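Ankyrin repeat domain protein (Legionella pneumophila subsp. pneumophila, PDB 6MCA) is a cysteine protease-like ankyrin-repeat effector of Legionella that interacts with LARP7, a component of the host 7SK snRNP complex. Local coordinates at residues A[120-130]-A[187-197]; A[263-271]-A[346-355]. All coordinates share one frame; numbering follows the deposited sequence.

Contact 1 of 2, residues A[120-130]-A[187-197]; sequences NGLCVLVYPVL and ILEFTVAVVKD
L130 reaches across to three residues of helix 188-197, and its side chain can be followed atom by atom. CB lies 4.0 Å from A193 CB, a small residue that lets the two helices approach: here the CA atoms of L130 and A193 are 6.0 Å apart. CG stands anti to the carbonyl carbon (chi1 -71°), and from there the methyls diverge. L130 CD1 approaches the F190 ring obliquely, 3.8 Å from F190 CD1. CD2 runs beside V194, the two side chains pointing the same way, and ends 4.0 Å from V194 CG2. V126 brings CG1 to the edge of the F190 ring, near its plane, and L122 adds CD1 to the same apolar cluster.

Toward the start of helix 188-197, Y127 carries the contact. Its ring presents an edge to the backbone, with E189 C and F190 N in its plane. OH comes 3.2 Å from F190 N, but the angle is too poor for a hydrogen bond; the hydroxyl instead bonds a tartaric acid molecule, probably from the crystallisation liquor. N120 closes this end, its ND2 3.6 Å from I187 CD1. At the far end a water bridges the carbonyl oxygens of L130 and A193, while the carboxylate of D197 is engaged by R200 and R201.

The segments of helices 126-130 and 188-197 run 26° from parallel, their axes 9.9 Å apart at closest approach. The first belongs to the ankyrin-repeat region, backed by helices 134-142 and 147-162; the latter also sends F153 edge-to-face against F190. On a different side, T191 and V194 of helix 188-202 rest on helix 348-353.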
loop_
_atom_site.group_PDB
_atom_site.type_symbol
_atom_site.label_atom_id
_atom_site.label_comp_id
_atom_site.label_asym_id
_atom_site.label_seq_id
_atom_site.Cartn_x
_atom_site.Cartn_y
_atom_site.Cartn_z
ATOM N N ASN A 120 -1.049 11.105 -4.988
ATOM C CA ASN A 120 -0.656 10.796 -3.620
ATOM C C ASN A 120 0.842 10.937 -3.386
ATOM O O ASN A 120 1.299 10.726 -2.258
ATOM C CB ASN A 120 -1.098 9.377 -3.253
ATOM C CG ASN A 120 -2.603 9.211 -3.274
ATOM O OD1 ASN A 120 -3.347 10.143 -2.971
ATOM N ND2 ASN A 120 -3.060 8.018 -3.635
ATOM N N GLY A 121 1.611 11.286 -4.413
ATOM C CA GLY A 121 3.052 11.381 -4.283
ATOM C C GLY A 121 3.804 10.108 -4.589
ATOM O O GLY A 121 4.970 9.986 -4.199
ATOM N N LEU A 122 3.178 9.156 -5.277
ATOM C CA LEU A 122 3.793 7.869 -5.581
ATOM C C LEU A 122 4.519 7.981 -6.917
ATOM O O LEU A 122 3.884 8.153 -7.963
ATOM C CB LEU A 122 2.732 6.771 -5.612
ATOM C CG LEU A 122 3.196 5.314 -5.616
ATOM C CD1 LEU A 122 2.246 4.460 -4.793
ATOM C CD2 LEU A 122 3.297 4.783 -7.037
ATOM N N CYS A 123 5.846 7.878 -6.885
ATOM C CA CYS A 123 6.651 8.066 -8.081
ATOM C C CYS A 123 6.741 6.769 -8.884
ATOM O O CYS A 123 6.239 5.716 -8.484
ATOM C CB CYS A 123 8.038 8.590 -7.713
ATOM S SG CYS A 123 9.147 7.378 -6.965
ATOM N N VAL A 124 7.406 6.854 -10.040
ATOM C CA VAL A 124 7.446 5.744 -10.989
ATOM C C VAL A 124 8.165 4.534 -10.404
ATOM O O VAL A 124 7.829 3.387 -10.724
ATOM C CB VAL A 124 8.101 6.218 -12.304
ATOM C CG1 VAL A 124 8.227 5.075 -13.300
ATOM C CG2 VAL A 124 7.307 7.367 -12.906
ATOM N N LEU A 125 9.148 4.759 -9.531
ATOM C CA LEU A 125 9.990 3.679 -9.026
ATOM C C LEU A 125 9.356 2.876 -7.895
ATOM O O LEU A 125 9.876 1.806 -7.565
ATOM C CB LEU A 125 11.326 4.246 -8.536
ATOM C CG LEU A 125 12.490 4.351 -9.522
ATOM C CD1 LEU A 125 13.646 5.095 -8.875
ATOM C CD2 LEU A 125 12.932 2.975 -9.990
ATOM N N VAL A 126 8.258 3.355 -7.304
ATOM C CA VAL A 126 7.771 2.787 -6.046
ATOM C C VAL A 126 7.413 1.314 -6.211
ATOM O O VAL A 126 7.867 0.454 -5.445
ATOM C CB VAL A 126 6.576 3.601 -5.520
ATOM C CG1 VAL A 126 5.843 2.828 -4.433
ATOM C CG2 VAL A 126 7.045 4.950 -4.998
ATOM N N TYR A 127 6.590 0.999 -7.208
ATOM C CA TYR A 127 6.110 -0.369 -7.366
ATOM C C TYR A 127 7.213 -1.319 -7.829
ATOM O O TYR A 127 7.296 -2.440 -7.310
ATOM C CB TYR A 127 4.913 -0.411 -8.321
ATOM C CG TYR A 127 3.619 -0.004 -7.655
ATOM C CD1 TYR A 127 3.078 -0.764 -6.627
ATOM C CD2 TYR A 127 2.947 1.148 -8.043
ATOM C CE1 TYR A 127 1.900 -0.394 -6.008
ATOM C CE2 TYR A 127 1.766 1.526 -7.430
ATOM C CZ TYR A 127 1.248 0.751 -6.413
ATOM O OH TYR A 127 0.074 1.124 -5.800
ATOM N N PRO A 128 8.071 -0.947 -8.789
ATOM C CA PRO A 128 9.209 -1.829 -9.098
ATOM C C PRO A 128 10.145 -2.036 -7.920
ATOM O O PRO A 128 10.716 -3.125 -7.781
ATOM C CB PRO A 128 9.911 -1.116 -10.264
ATOM C CG PRO A 128 9.348 0.258 -10.296
ATOM C CD PRO A 128 7.960 0.142 -9.776
ATOM N N VAL A 129 10.321 -1.026 -7.065
ATOM C CA VAL A 129 11.129 -1.207 -5.863
ATOM C C VAL A 129 10.468 -2.211 -4.927
ATOM O O VAL A 129 11.123 -3.113 -4.392
ATOM C CB VAL A 129 11.363 0.146 -5.165
ATOM C CG1 VAL A 129 11.850 -0.065 -3.739
ATOM C CG2 VAL A 129 12.362 0.974 -5.941
ATOM N N LEU A 130 9.155 -2.075 -4.727
ATOM C CA LEU A 130 8.451 -2.970 -3.814
ATOM C C LEU A 130 8.376 -4.393 -4.351
ATOM O O LEU A 130 8.304 -5.347 -3.567
ATOM C CB LEU A 130 7.046 -2.437 -3.541
ATOM C CG LEU A 130 6.986 -1.181 -2.674
ATOM C CD1 LEU A 130 5.598 -0.564 -2.725
ATOM C CD2 LEU A 130 7.394 -1.505 -1.245
ATOM N N ILE A 187 -3.920 3.096 0.327
ATOM C CA ILE A 187 -3.758 2.697 -1.066
ATOM C C ILE A 187 -3.667 1.178 -1.099
ATOM O O ILE A 187 -2.760 0.596 -0.492
ATOM C CB ILE A 187 -2.516 3.333 -1.711
ATOM C CG1 ILE A 187 -2.504 4.844 -1.465
ATOM C CG2 ILE A 187 -2.477 3.033 -3.200
ATOM C CD1 ILE A 187 -1.183 5.507 -1.783
ATOM N N LEU A 188 -4.596 0.538 -1.813
ATOM C CA LEU A 188 -4.762 -0.909 -1.699
ATOM C C LEU A 188 -3.602 -1.665 -2.339
ATOM O O LEU A 188 -2.993 -2.535 -1.706
ATOM C CB LEU A 188 -6.093 -1.331 -2.321
ATOM C CG LEU A 188 -6.449 -2.814 -2.205
ATOM C CD1 LEU A 188 -6.481 -3.245 -0.747
ATOM C CD2 LEU A 188 -7.782 -3.096 -2.880
ATOM N N GLU A 189 -3.298 -1.367 -3.606
ATOM C CA GLU A 189 -2.220 -2.074 -4.293
ATOM C C GLU A 189 -0.880 -1.824 -3.615
ATOM O O GLU A 189 -0.070 -2.749 -3.446
ATOM C CB GLU A 189 -2.172 -1.647 -5.761
ATOM C CG GLU A 189 -3.517 -1.720 -6.468
ATOM C CD GLU A 189 -3.398 -1.560 -7.972
ATOM O OE1 GLU A 189 -2.807 -2.448 -8.622
ATOM O OE2 GLU A 189 -3.899 -0.547 -8.504
ATOM N N PHE A 190 -0.630 -0.572 -3.222
ATOM C CA PHE A 190 0.561 -0.257 -2.444
ATOM C C PHE A 190 0.609 -1.077 -1.164
ATOM O O PHE A 190 1.668 -1.594 -0.791
ATOM C CB PHE A 190 0.595 1.240 -2.126
ATOM C CG PHE A 190 1.667 1.631 -1.147
ATOM C CD1 PHE A 190 2.965 1.857 -1.574
ATOM C CD2 PHE A 190 1.375 1.780 0.200
ATOM C CE1 PHE A 190 3.953 2.222 -0.679
ATOM C CE2 PHE A 190 2.359 2.141 1.101
ATOM C CZ PHE A 190 3.650 2.364 0.660
ATOM N N THR A 191 -0.530 -1.205 -0.477
ATOM C CA THR A 191 -0.560 -1.953 0.775
ATOM C C THR A 191 -0.240 -3.426 0.548
ATOM O O THR A 191 0.531 -4.023 1.307
ATOM C CB THR A 191 -1.923 -1.796 1.452
ATOM O OG1 THR A 191 -2.083 -0.443 1.896
ATOM C CG2 THR A 191 -2.039 -2.724 2.649
ATOM N N VAL A 192 -0.816 -4.027 -0.495
ATOM C CA VAL A 192 -0.536 -5.431 -0.791
ATOM C C VAL A 192 0.949 -5.628 -1.072
ATOM O O VAL A 192 1.592 -6.544 -0.533
ATOM C CB VAL A 192 -1.402 -5.912 -1.970
ATOM C CG1 VAL A 192 -1.054 -7.344 -2.338
ATOM C CG2 VAL A 192 -2.879 -5.789 -1.630
ATOM N N ALA A 193 1.519 -4.758 -1.910
ATOM C CA ALA A 193 2.934 -4.878 -2.250
ATOM C C ALA A 193 3.819 -4.723 -1.016
ATOM O O ALA A 193 4.754 -5.511 -0.807
ATOM C CB ALA A 193 3.305 -3.848 -3.316
ATOM N N VAL A 194 3.530 -3.722 -0.181
ATOM C CA VAL A 194 4.379 -3.465 0.975
ATOM C C VAL A 194 4.224 -4.565 2.019
ATOM O O VAL A 194 5.186 -4.897 2.718
ATOM C CB VAL A 194 4.089 -2.063 1.550
ATOM C CG1 VAL A 194 2.944 -2.095 2.554
ATOM C CG2 VAL A 194 5.345 -1.479 2.179
ATOM N N VAL A 195 3.043 -5.183 2.115
ATOM C CA VAL A 195 2.856 -6.270 3.072
ATOM C C VAL A 195 3.633 -7.500 2.628
ATOM O O VAL A 195 4.285 -8.169 3.442
ATOM C CB VAL A 195 1.358 -6.576 3.254
ATOM C CG1 VAL A 195 1.165 -7.951 3.879
ATOM C CG2 VAL A 195 0.708 -5.508 4.113
ATOM N N LYS A 196 3.590 -7.811 1.329
ATOM C CA LYS A 196 4.385 -8.929 0.828
ATOM C C LYS A 196 5.874 -8.687 1.063
ATOM O O LYS A 196 6.600 -9.584 1.518
ATOM C CB LYS A 196 4.097 -9.157 -0.656
ATOM C CG LYS A 196 4.833 -10.347 -1.239
ATOM C CD LYS A 196 4.675 -10.413 -2.745
ATOM C CE LYS A 196 5.647 -11.410 -3.349
ATOM N NZ LYS A 196 5.591 -11.412 -4.837
ATOM N N ASP A 197 6.345 -7.470 0.774
ATOM C CA ASP A 197 7.761 -7.169 0.969
ATOM C C ASP A 197 8.147 -7.224 2.444
ATOM O O ASP A 197 9.253 -7.660 2.790
ATOM C CB ASP A 197 8.095 -5.802 0.377
ATOM C CG ASP A 197 9.572 -5.485 0.454
ATOM O OD1 ASP A 197 10.344 -6.056 -0.347
ATOM O OD2 ASP A 197 9.963 -4.669 1.315
HETATM O O HOH W 1 11.598 -3.017 -0.977
HETATM O O HOH W 2 5.857 -6.770 -2.901
#

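Contact 2 of 2, residues A[263-271]-A[346-355]; sequences SRGHALCFV and NCSWANVQAV
A267 has both its backbone polar groups taken by side chains of helix 348-353. Its N-H points almost straight at S348 OG, 2.8 Å away (167° at the hydrogen), and its O receives N351 ND2 at the same 2.8 Å. That amide donor is tilted from the carbonyl plane of A267, yet A267 O lies in the plane of the N351 amide. Beside the N-H bond, A267 CB packs 3.6 Å from S348 CB. Farther along the strand, C269 packs its CB 3.6 Å from V355 CG2 and turns SG over V352, while V271 CG2 meets V355 CG1.

The second shell fixes these groups. N346 OD1 accepts a hydrogen bond from the S348 hydroxyl and also caps the helix through S348 N, both donors coming from the same face of its amide; with its proton engaged there, S348 OG can accept from A267 N and from a water. N346 ND2 reaches G265 O through that same water. The other amide atom of N351, OD1, accepts from R282 N, which fixes the flip of that amide.

H266 slides past N346 in the opposite direction, its ring oblique to C347 SG, which comes closest to H266 CD2 (4.2 Å); H266 ND1 bonds G265 O weakly. A cysteine at the N-terminal end of a helix, beside a strand histidine, recalls the cysteine protease arrangement and is consistent with the protein being described as cysteine protease-like, although H266 is poorly ordered.

Strand 266-273 lies second in a five-stranded antiparallel sheet, between strands 256-263 and 276-280. Helix 348-353 runs 12° from parallel to the segment 266-271 of that strand. F270 points away from that helix, meeting F311 and W277, while I280 packs against both V271 and V355.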
loop_
_atom_site.group_PDB
_atom_site.type_symbol
_atom_site.label_atom_id
_atom_site.label_comp_id
_atom_site.label_asym_id
_atom_site.label_seq_id
_atom_site.Cartn_x
_atom_site.Cartn_y
_atom_site.Cartn_z
ATOM N N SER A 263 -15.901 -1.600 0.170
ATOM C CA SER A 263 -17.279 -1.413 0.598
ATOM C C SER A 263 -17.326 -0.278 1.609
ATOM O O SER A 263 -16.546 -0.268 2.567
ATOM C CB SER A 263 -17.848 -2.699 1.209
ATOM O OG SER A 263 -19.133 -2.479 1.763
ATOM N N ARG A 264 -18.226 0.679 1.374
ATOM C CA ARG A 264 -18.460 1.792 2.294
ATOM C C ARG A 264 -17.171 2.561 2.580
ATOM O O ARG A 264 -16.903 2.957 3.717
ATOM C CB ARG A 264 -19.093 1.296 3.592
ATOM C CG ARG A 264 -20.552 0.913 3.474
ATOM C CD ARG A 264 -21.032 0.427 4.826
ATOM N NE ARG A 264 -21.594 1.509 5.622
ATOM C CZ ARG A 264 -22.012 1.360 6.875
ATOM N NH1 ARG A 264 -21.887 0.184 7.482
ATOM N NH2 ARG A 264 -22.513 2.393 7.539
ATOM N N GLY A 265 -16.358 2.760 1.546
ATOM C CA GLY A 265 -15.113 3.484 1.703
ATOM C C GLY A 265 -14.023 2.752 2.450
ATOM O O GLY A 265 -13.006 3.367 2.786
ATOM N N HIS A 266 -14.193 1.458 2.719
ATOM C CA HIS A 266 -13.206 0.686 3.457
ATOM C C HIS A 266 -12.870 -0.588 2.700
ATOM O O HIS A 266 -13.672 -1.096 1.913
ATOM C CB HIS A 266 -13.705 0.332 4.864
ATOM C CG HIS A 266 -13.923 1.522 5.746
ATOM N ND1 HIS A 266 -13.244 2.709 5.573
ATOM C CD2 HIS A 266 -14.744 1.708 6.806
ATOM C CE1 HIS A 266 -13.637 3.575 6.489
ATOM N NE2 HIS A 266 -14.547 2.994 7.250
ATOM N N ALA A 267 -11.674 -1.106 2.948
ATOM C CA ALA A 267 -11.242 -2.373 2.375
ATOM C C ALA A 267 -11.419 -3.468 3.417
ATOM O O ALA A 267 -10.786 -3.429 4.478
ATOM C CB ALA A 267 -9.789 -2.301 1.908
ATOM N N LEU A 268 -12.290 -4.426 3.127
ATOM C CA LEU A 268 -12.395 -5.634 3.930
ATOM C C LEU A 268 -11.775 -6.784 3.150
ATOM O O LEU A 268 -11.634 -6.723 1.927
ATOM C CB LEU A 268 -13.850 -5.941 4.307
ATOM C CG LEU A 268 -14.881 -6.270 3.227
ATOM C CD1 LEU A 268 -16.014 -7.075 3.840
ATOM C CD2 LEU A 268 -15.421 -5.006 2.588
ATOM N N CYS A 269 -11.357 -7.825 3.861
ATOM C CA CYS A 269 -10.554 -8.863 3.232
ATOM C C CYS A 269 -11.231 -10.219 3.345
ATOM O O CYS A 269 -11.877 -10.522 4.350
ATOM C CB CYS A 269 -9.154 -8.913 3.845
ATOM S SG CYS A 269 -8.129 -7.491 3.400
ATOM N N PHE A 270 -11.091 -11.029 2.303
ATOM C CA PHE A 270 -11.580 -12.395 2.311
ATOM C C PHE A 270 -10.436 -13.330 1.958
ATOM O O PHE A 270 -9.573 -12.991 1.143
ATOM C CB PHE A 270 -12.741 -12.576 1.330
ATOM C CG PHE A 270 -13.950 -11.751 1.665
ATOM C CD1 PHE A 270 -14.039 -10.430 1.258
ATOM C CD2 PHE A 270 -14.993 -12.294 2.395
ATOM C CE1 PHE A 270 -15.152 -9.670 1.563
ATOM C CE2 PHE A 270 -16.110 -11.539 2.703
ATOM C CZ PHE A 270 -16.188 -10.226 2.288
ATOM N N VAL A 271 -10.421 -14.496 2.589
ATOM C CA VAL A 271 -9.389 -15.497 2.351
ATOM C C VAL A 271 -10.065 -16.821 2.036
ATOM O O VAL A 271 -10.909 -17.290 2.803
ATOM C CB VAL A 271 -8.438 -15.652 3.555
ATOM C CG1 VAL A 271 -7.382 -16.701 3.254
ATOM C CG2 VAL A 271 -7.786 -14.322 3.898
ATOM N N ASN A 346 -9.580 4.620 9.753
ATOM C CA ASN A 346 -9.777 3.733 8.614
ATOM C C ASN A 346 -9.169 2.374 8.938
ATOM O O ASN A 346 -7.979 2.281 9.259
ATOM C CB ASN A 346 -9.147 4.325 7.352
ATOM C CG ASN A 346 -9.631 3.651 6.084
ATOM O OD1 ASN A 346 -10.212 2.564 6.123
ATOM N ND2 ASN A 346 -9.394 4.294 4.946
ATOM N N CYS A 347 -9.984 1.326 8.850
ATOM C CA CYS A 347 -9.578 -0.020 9.229
ATOM C C CYS A 347 -9.016 -0.832 8.069
ATOM O O CYS A 347 -8.685 -2.007 8.263
ATOM C CB CYS A 347 -10.766 -0.771 9.838
ATOM S SG CYS A 347 -12.150 -0.981 8.692
ATOM N N SER A 348 -8.905 -0.241 6.876
ATOM C CA SER A 348 -8.465 -0.995 5.705
ATOM C C SER A 348 -7.073 -1.581 5.915
ATOM O O SER A 348 -6.833 -2.763 5.631
ATOM C CB SER A 348 -8.492 -0.096 4.469
ATOM O OG SER A 348 -9.765 0.503 4.299
ATOM N N TRP A 349 -6.143 -0.765 6.415
ATOM C CA TRP A 349 -4.790 -1.247 6.668
ATOM C C TRP A 349 -4.798 -2.414 7.645
ATOM O O TRP A 349 -4.171 -3.450 7.395
ATOM C CB TRP A 349 -3.915 -0.110 7.197
ATOM C CG TRP A 349 -2.566 -0.572 7.661
ATOM C CD1 TRP A 349 -2.211 -0.920 8.933
ATOM C CD2 TRP A 349 -1.393 -0.742 6.857
ATOM N NE1 TRP A 349 -0.889 -1.294 8.970
ATOM C CE2 TRP A 349 -0.364 -1.194 7.708
ATOM C CE3 TRP A 349 -1.111 -0.553 5.500
ATOM C CZ2 TRP A 349 0.923 -1.460 7.247
ATOM C CZ3 TRP A 349 0.168 -0.819 5.044
ATOM C CH2 TRP A 349 1.169 -1.267 5.915
ATOM N N ALA A 350 -5.508 -2.263 8.767
ATOM C CA ALA A 350 -5.575 -3.334 9.754
ATOM C C ALA A 350 -6.237 -4.578 9.176
ATOM O O ALA A 350 -5.837 -5.707 9.487
ATOM C CB ALA A 350 -6.321 -2.855 10.999
ATOM N N ASN A 351 -7.252 -4.390 8.328
ATOM C CA ASN A 351 -7.905 -5.530 7.693
ATOM C C ASN A 351 -6.932 -6.298 6.810
ATOM O O ASN A 351 -6.936 -7.535 6.799
ATOM C CB ASN A 351 -9.113 -5.063 6.880
ATOM C CG ASN A 351 -10.297 -4.692 7.752
ATOM O OD1 ASN A 351 -10.338 -5.023 8.937
ATOM N ND2 ASN A 351 -11.270 -4.002 7.168
ATOM N N VAL A 352 -6.086 -5.584 6.064
ATOM C CA VAL A 352 -5.101 -6.266 5.229
ATOM C C VAL A 352 -4.044 -6.946 6.093
ATOM O O VAL A 352 -3.610 -8.066 5.796
ATOM C CB VAL A 352 -4.472 -5.286 4.222
ATOM C CG1 VAL A 352 -3.445 -6.005 3.362
ATOM C CG2 VAL A 352 -5.549 -4.661 3.350
ATOM N N GLN A 353 -3.614 -6.287 7.175
ATOM C CA GLN A 353 -2.620 -6.894 8.059
ATOM C C GLN A 353 -3.136 -8.194 8.663
ATOM O O GLN A 353 -2.393 -9.177 8.768
ATOM C CB GLN A 353 -2.219 -5.928 9.177
ATOM C CG GLN A 353 -1.700 -4.575 8.727
ATOM C CD GLN A 353 -0.717 -4.669 7.581
ATOM O OE1 GLN A 353 0.361 -5.249 7.716
ATOM N NE2 GLN A 353 -1.083 -4.093 6.442
ATOM N N ALA A 354 -4.410 -8.218 9.065
ATOM C CA ALA A 354 -4.973 -9.393 9.721
ATOM C C ALA A 354 -5.047 -10.610 8.810
ATOM O O ALA A 354 -5.320 -11.708 9.303
ATOM C CB ALA A 354 -6.366 -9.073 10.265
ATOM N N VAL A 355 -4.814 -10.448 7.505
ATOM C CA VAL A 355 -4.855 -11.585 6.589
ATOM C C VAL A 355 -3.800 -12.621 6.956
ATOM O O VAL A 355 -4.024 -13.828 6.799
ATOM C CB VAL A 355 -4.692 -11.094 5.135
ATOM C CG1 VAL A 355 -4.380 -12.252 4.198
ATOM C CG2 VAL A 355 -5.944 -10.364 4.679
HETATM O O HOH W 3 -10.125 3.225 2.660
#

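The two contacts lie in series along the chain, their centres about 17 Å apart, and are joined by helix 188-202. One side of it meets the ankyrin region in contact 1; T191, V194 and V195 on another side pack on W349, V352 and Q353 of contact 2, with T191 CG2 3.6 Å from V352 CG1. Both are largely buried, contact 1 nearer the chain centre. Contact 1 joins a helix and the loop before it to a second helix, mostly by apolar side chains, with water and charges toward one end. Contact 2 sets a helix on a strand through side-chain-to-backbone hydrogen bonds, with apolar packing farther along and a more open end at G265, H266 and N346.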